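Local coordinates for GH62 arabinofuranosidase (PDB 4N4B), which probably hydrolyses terminal non-reducing alpha-L-arabinofuranoside residues of arabinosides such as those on plant xylan, as a calcium-containing family 62 glycoside hydrolase, at residues A[220-232]-A[244-258]. Sequence-based numbering, arbitrary orientation.
Sequences VYSLPDGKYLLLV and RSWTADSIRGPWQGL
The Trp-255 ring is sandwiched between Leu-230 and its own segment: CB of Leu-230 sits over one face, 3.7 Å from the centroid of the six-membered ring in a CH-pi contact, while CB of Ala-248 and CA of Gly-253 lie against the opposite face. The Tyr-228 ring has CG1 of Ile-251 over one face, 3.6 Å from its centroid, and the carbonyl of Asp-249 at its edge. Trp-246 turns an edge toward the carbonyl O of Leu-230; its CE3 also lies 3.8 Å from CD2 of Leu-230, whose side chain, with CG anti to the backbone N (chi1 168°), lies beside that of Trp-246 and points the same way. Six backbone hydrogen bonds pair 228-232 with 244-248. Away from the connecting turn, Lys-227 NZ meets OD1 of Asp-249 on its syn side, somewhat out of the carboxylate plane, at 2.8 Å, a salt bridge, and a water donates to the carbonyl O atoms of Gly-226 and Asp-249. Met-207 of strand 204-208 in the preceding blade touches Leu-230, Trp-246 and Trp-255, and Ile-169 reaches Tyr-228 and Ile-251. This is the central antiparallel hairpin of a four-stranded blade, its aromatic face packed on the preceding blade, as expected of the five-bladed beta-propeller of GH62 enzymes.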
loop_
_atom_site.group_PDB
_atom_site.type_symbol
_atom_site.label_atom_id
_atom_site.label_comp_id
_atom_site.label_asym_id
_atom_site.label_seq_id
_atom_site.Cartn_x
_atom_site.Cartn_y
_atom_site.Cartn_z
ATOM N N VAL A 220 -5.211 5.065 -2.749
ATOM C CA VAL A 220 -6.041 6.082 -3.497
ATOM C C VAL A 220 -5.351 6.315 -4.839
ATOM O O VAL A 220 -4.206 6.771 -4.835
ATOM C CB VAL A 220 -6.240 7.354 -2.682
ATOM C CG1 VAL A 220 -7.236 8.221 -3.436
ATOM C CG2 VAL A 220 -6.715 6.970 -1.248
ATOM N N TYR A 221 -6.058 6.013 -5.907
ATOM C CA TYR A 221 -5.526 6.139 -7.253
ATOM C C TYR A 221 -6.360 7.097 -8.097
ATOM O O TYR A 221 -7.554 7.202 -7.885
ATOM C CB TYR A 221 -5.512 4.796 -7.924
ATOM C CG TYR A 221 -4.625 3.744 -7.317
ATOM C CD1 TYR A 221 -3.287 3.912 -7.395
ATOM C CD2 TYR A 221 -5.155 2.653 -6.661
ATOM C CE1 TYR A 221 -2.395 3.026 -6.852
ATOM C CE2 TYR A 221 -4.255 1.692 -6.104
ATOM C CZ TYR A 221 -2.908 1.890 -6.225
ATOM O OH TYR A 221 -2.011 0.970 -5.705
ATOM N N SER A 222 -5.701 7.688 -9.056
ATOM C CA SER A 222 -6.418 8.404 -10.107
ATOM C C SER A 222 -6.600 7.514 -11.306
ATOM O O SER A 222 -5.884 6.562 -11.588
ATOM C CB SER A 222 -5.683 9.670 -10.508
ATOM O OG SER A 222 -4.432 9.458 -11.094
ATOM N N LEU A 223 -7.729 7.818 -12.038
ATOM C CA LEU A 223 -8.164 7.059 -13.203
ATOM C C LEU A 223 -8.064 7.930 -14.450
ATOM O O LEU A 223 -8.182 9.154 -14.334
ATOM C CB LEU A 223 -9.557 6.563 -12.999
ATOM C CG LEU A 223 -9.833 5.634 -11.739
ATOM C CD1 LEU A 223 -11.314 5.481 -11.504
ATOM C CD2 LEU A 223 -9.192 4.318 -12.054
ATOM N N PRO A 224 -7.861 7.345 -15.591
ATOM C CA PRO A 224 -7.766 8.175 -16.849
ATOM C C PRO A 224 -9.038 8.987 -17.083
ATOM O O PRO A 224 -8.847 10.085 -17.729
ATOM C CB PRO A 224 -7.575 7.120 -17.949
ATOM C CG PRO A 224 -7.099 5.847 -17.200
ATOM C CD PRO A 224 -7.657 5.928 -15.860
ATOM N N ASP A 225 -10.216 8.633 -16.644
ATOM C CA ASP A 225 -11.371 9.490 -16.810
ATOM C C ASP A 225 -11.503 10.620 -15.840
ATOM O O ASP A 225 -12.466 11.382 -15.871
ATOM C CB ASP A 225 -12.649 8.652 -16.850
ATOM C CG ASP A 225 -12.998 8.054 -15.453
ATOM O OD1 ASP A 225 -12.266 8.206 -14.487
ATOM O OD2 ASP A 225 -14.110 7.573 -15.319
ATOM N N GLY A 226 -10.539 10.844 -14.927
ATOM C CA GLY A 226 -10.466 11.924 -13.965
ATOM C C GLY A 226 -11.163 11.624 -12.607
ATOM O O GLY A 226 -11.266 12.522 -11.757
ATOM N N LYS A 227 -11.672 10.411 -12.482
ATOM C CA LYS A 227 -12.184 10.002 -11.173
ATOM C C LYS A 227 -11.051 9.290 -10.357
ATOM O O LYS A 227 -9.928 9.168 -10.820
ATOM C CB LYS A 227 -13.306 9.114 -11.433
ATOM C CG LYS A 227 -14.546 9.911 -11.998
ATOM C CD LYS A 227 -15.648 8.943 -12.335
ATOM C CE LYS A 227 -16.682 9.592 -13.297
ATOM N NZ LYS A 227 -17.067 11.008 -12.970
ATOM N N TYR A 228 -11.447 8.906 -9.153
ATOM C CA TYR A 228 -10.503 8.355 -8.146
ATOM C C TYR A 228 -11.080 7.056 -7.675
ATOM O O TYR A 228 -12.288 6.829 -7.531
ATOM C CB TYR A 228 -10.302 9.316 -7.038
ATOM C CG TYR A 228 -9.630 10.582 -7.547
ATOM C CD1 TYR A 228 -8.272 10.700 -7.756
ATOM C CD2 TYR A 228 -10.452 11.646 -7.936
ATOM C CE1 TYR A 228 -7.722 11.890 -8.292
ATOM C CE2 TYR A 228 -9.920 12.770 -8.475
ATOM C CZ TYR A 228 -8.597 12.884 -8.634
ATOM O OH TYR A 228 -7.959 14.045 -9.142
ATOM N N LEU A 229 -10.160 6.154 -7.284
ATOM C CA LEU A 229 -10.464 4.771 -6.738
ATOM C C LEU A 229 -9.847 4.685 -5.329
ATOM O O LEU A 229 -8.632 4.916 -5.221
ATOM C CB LEU A 229 -9.879 3.712 -7.661
ATOM C CG LEU A 229 -9.981 2.248 -7.232
ATOM C CD1 LEU A 229 -11.429 1.840 -7.120
ATOM C CD2 LEU A 229 -9.102 1.359 -8.131
ATOM N N LEU A 230 -10.625 4.278 -4.372
ATOM C CA LEU A 230 -10.182 4.070 -3.007
ATOM C C LEU A 230 -10.360 2.591 -2.761
ATOM O O LEU A 230 -11.412 1.985 -2.925
ATOM C CB LEU A 230 -11.085 4.860 -2.024
ATOM C CG LEU A 230 -10.915 4.502 -0.547
ATOM C CD1 LEU A 230 -9.584 4.940 -0.038
ATOM C CD2 LEU A 230 -11.974 5.206 0.270
ATOM N N LEU A 231 -9.266 1.990 -2.267
ATOM C CA LEU A 231 -9.224 0.598 -1.721
ATOM C C LEU A 231 -8.831 0.642 -0.267
ATOM O O LEU A 231 -7.931 1.379 0.166
ATOM C CB LEU A 231 -8.105 -0.194 -2.452
ATOM C CG LEU A 231 -8.156 -0.196 -3.979
ATOM C CD1 LEU A 231 -6.989 -1.000 -4.522
ATOM C CD2 LEU A 231 -9.476 -0.674 -4.541
ATOM N N VAL A 232 -9.538 -0.138 0.563
ATOM C CA VAL A 232 -9.215 -0.336 1.956
ATOM C C VAL A 232 -9.348 -1.787 2.344
ATOM O O VAL A 232 -10.248 -2.460 1.900
ATOM C CB VAL A 232 -10.170 0.580 2.862
ATOM C CG1 VAL A 232 -9.686 0.453 4.299
ATOM C CG2 VAL A 232 -10.053 2.065 2.443
ATOM N N ARG A 244 -12.066 -3.780 0.064
ATOM C CA ARG A 244 -13.268 -3.029 -0.343
ATOM C C ARG A 244 -12.834 -1.847 -1.170
ATOM O O ARG A 244 -11.728 -1.337 -1.084
ATOM C CB ARG A 244 -13.869 -2.486 0.937
ATOM C CG ARG A 244 -14.254 -3.521 1.933
ATOM C CD ARG A 244 -14.968 -2.988 3.172
ATOM N NE ARG A 244 -16.318 -2.526 2.829
ATOM C CZ ARG A 244 -16.961 -1.596 3.479
ATOM N NH1 ARG A 244 -16.441 -0.955 4.472
ATOM N NH2 ARG A 244 -18.177 -1.269 3.049
ATOM N N SER A 245 -13.739 -1.415 -2.057
ATOM C CA SER A 245 -13.489 -0.346 -3.032
ATOM C C SER A 245 -14.657 0.641 -3.186
ATOM O O SER A 245 -15.869 0.300 -3.010
ATOM C CB SER A 245 -13.234 -0.939 -4.375
ATOM O OG SER A 245 -14.261 -1.731 -4.933
ATOM N N TRP A 246 -14.243 1.856 -3.488
ATOM C CA TRP A 246 -15.172 2.997 -3.710
ATOM C C TRP A 246 -14.568 3.829 -4.812
ATOM O O TRP A 246 -13.369 3.815 -5.153
ATOM C CB TRP A 246 -15.253 3.883 -2.481
ATOM C CG TRP A 246 -15.819 3.298 -1.242
ATOM C CD1 TRP A 246 -17.097 3.515 -0.651
ATOM C CD2 TRP A 246 -15.171 2.436 -0.273
ATOM N NE1 TRP A 246 -17.233 2.859 0.450
ATOM C CE2 TRP A 246 -16.074 2.169 0.770
ATOM C CE3 TRP A 246 -13.863 1.886 -0.201
ATOM C CZ2 TRP A 246 -15.737 1.443 1.907
ATOM C CZ3 TRP A 246 -13.526 1.149 0.868
ATOM C CH2 TRP A 246 -14.438 0.911 1.916
ATOM N N THR A 247 -15.418 4.648 -5.440
ATOM C CA THR A 247 -14.989 5.676 -6.367
ATOM C C THR A 247 -15.492 7.088 -6.005
ATOM O O THR A 247 -16.394 7.233 -5.274
ATOM C CB THR A 247 -15.337 5.374 -7.829
ATOM O OG1 THR A 247 -16.746 5.371 -8.010
ATOM C CG2 THR A 247 -14.740 4.051 -8.258
ATOM N N ALA A 248 -14.836 8.088 -6.552
ATOM C CA ALA A 248 -15.196 9.465 -6.320
ATOM C C ALA A 248 -14.737 10.370 -7.442
ATOM O O ALA A 248 -13.841 10.093 -8.146
ATOM C CB ALA A 248 -14.545 9.946 -5.032
ATOM N N ASP A 249 -15.363 11.534 -7.501
ATOM C CA ASP A 249 -14.950 12.594 -8.400
ATOM C C ASP A 249 -13.883 13.476 -7.829
ATOM O O ASP A 249 -13.327 14.233 -8.541
ATOM C CB ASP A 249 -16.130 13.495 -8.719
ATOM C CG ASP A 249 -17.160 12.815 -9.538
ATOM O OD1 ASP A 249 -16.863 11.988 -10.362
ATOM O OD2 ASP A 249 -18.283 13.159 -9.292
ATOM N N SER A 250 -13.659 13.387 -6.531
ATOM C CA SER A 250 -12.624 14.176 -5.864
ATOM C C SER A 250 -11.865 13.303 -4.862
ATOM O O SER A 250 -12.420 12.433 -4.320
ATOM C CB SER A 250 -13.226 15.378 -5.122
ATOM O OG SER A 250 -12.342 16.006 -4.271
ATOM N N ILE A 251 -10.591 13.600 -4.678
ATOM C CA ILE A 251 -9.783 12.997 -3.620
ATOM C C ILE A 251 -10.430 13.206 -2.246
ATOM O O ILE A 251 -10.263 12.433 -1.365
ATOM C CB ILE A 251 -8.324 13.488 -3.680
ATOM C CG1 ILE A 251 -7.717 13.081 -5.017
ATOM C CG2 ILE A 251 -7.517 12.915 -2.518
ATOM C CD1 ILE A 251 -6.449 13.779 -5.368
ATOM N N ARG A 252 -11.177 14.280 -2.106
ATOM C CA ARG A 252 -11.852 14.623 -0.910
ATOM C C ARG A 252 -13.185 13.912 -0.690
ATOM O O ARG A 252 -13.776 14.128 0.385
ATOM C CB ARG A 252 -12.075 16.179 -0.789
ATOM C CG ARG A 252 -10.860 16.983 -0.992
ATOM C CD ARG A 252 -11.084 18.475 -0.553
ATOM N NE ARG A 252 -9.861 19.246 -0.775
ATOM C CZ ARG A 252 -9.476 19.659 -1.980
ATOM N NH1 ARG A 252 -10.252 19.435 -3.062
ATOM N NH2 ARG A 252 -8.301 20.232 -2.140
ATOM N N GLY A 253 -13.593 13.063 -1.621
ATOM C CA GLY A 253 -14.877 12.441 -1.543
ATOM C C GLY A 253 -15.954 13.417 -2.069
ATOM O O GLY A 253 -15.596 14.483 -2.534
ATOM N N PRO A 254 -17.232 13.023 -2.001
ATOM C CA PRO A 254 -17.669 11.844 -1.272
ATOM C C PRO A 254 -17.390 10.575 -2.106
ATOM O O PRO A 254 -17.378 10.598 -3.275
ATOM C CB PRO A 254 -19.229 12.046 -1.122
ATOM C CG PRO A 254 -19.584 12.934 -2.244
ATOM C CD PRO A 254 -18.379 13.859 -2.482
ATOM N N TRP A 255 -17.310 9.477 -1.336
ATOM C CA TRP A 255 -17.008 8.157 -1.921
ATOM C C TRP A 255 -18.270 7.284 -2.109
ATOM O O TRP A 255 -19.011 7.106 -1.141
ATOM C CB TRP A 255 -15.984 7.403 -1.036
ATOM C CG TRP A 255 -14.652 8.058 -0.971
ATOM C CD1 TRP A 255 -14.202 8.922 0.025
ATOM C CD2 TRP A 255 -13.602 7.991 -1.945
ATOM N NE1 TRP A 255 -12.948 9.418 -0.354
ATOM C CE2 TRP A 255 -12.570 8.851 -1.513
ATOM C CE3 TRP A 255 -13.475 7.345 -3.168
ATOM C CZ2 TRP A 255 -11.422 9.072 -2.290
ATOM C CZ3 TRP A 255 -12.299 7.505 -3.901
ATOM C CH2 TRP A 255 -11.319 8.367 -3.470
ATOM N N GLN A 256 -18.397 6.686 -3.270
ATOM C CA GLN A 256 -19.549 5.832 -3.640
ATOM C C GLN A 256 -19.019 4.386 -3.690
ATOM O O GLN A 256 -18.028 4.142 -4.403
ATOM C CB GLN A 256 -20.064 6.289 -5.014
ATOM C CG GLN A 256 -21.158 5.444 -5.637
ATOM C CD GLN A 256 -21.440 5.770 -7.131
ATOM O OE1 GLN A 256 -20.861 6.713 -7.728
ATOM N NE2 GLN A 256 -22.344 4.978 -7.742
ATOM N N GLY A 257 -19.732 3.436 -3.148
ATOM C CA GLY A 257 -19.285 2.043 -3.164
ATOM C C GLY A 257 -19.210 1.551 -4.520
ATOM O O GLY A 257 -19.974 1.895 -5.430
ATOM N N LEU A 258 -18.131 0.809 -4.791
ATOM C CA LEU A 258 -17.883 0.108 -6.030
ATOM C C LEU A 258 -18.163 -1.360 -5.831
ATOM O O LEU A 258 -19.259 -1.880 -6.050
ATOM C CB LEU A 258 -16.527 0.420 -6.600
ATOM C CG LEU A 258 -16.233 -0.241 -7.942
ATOM C CD1 LEU A 258 -17.103 0.262 -9.122
ATOM C CD2 LEU A 258 -14.748 -0.137 -8.299
HETATM O O HOH W 1 -13.394 14.062 -11.364
#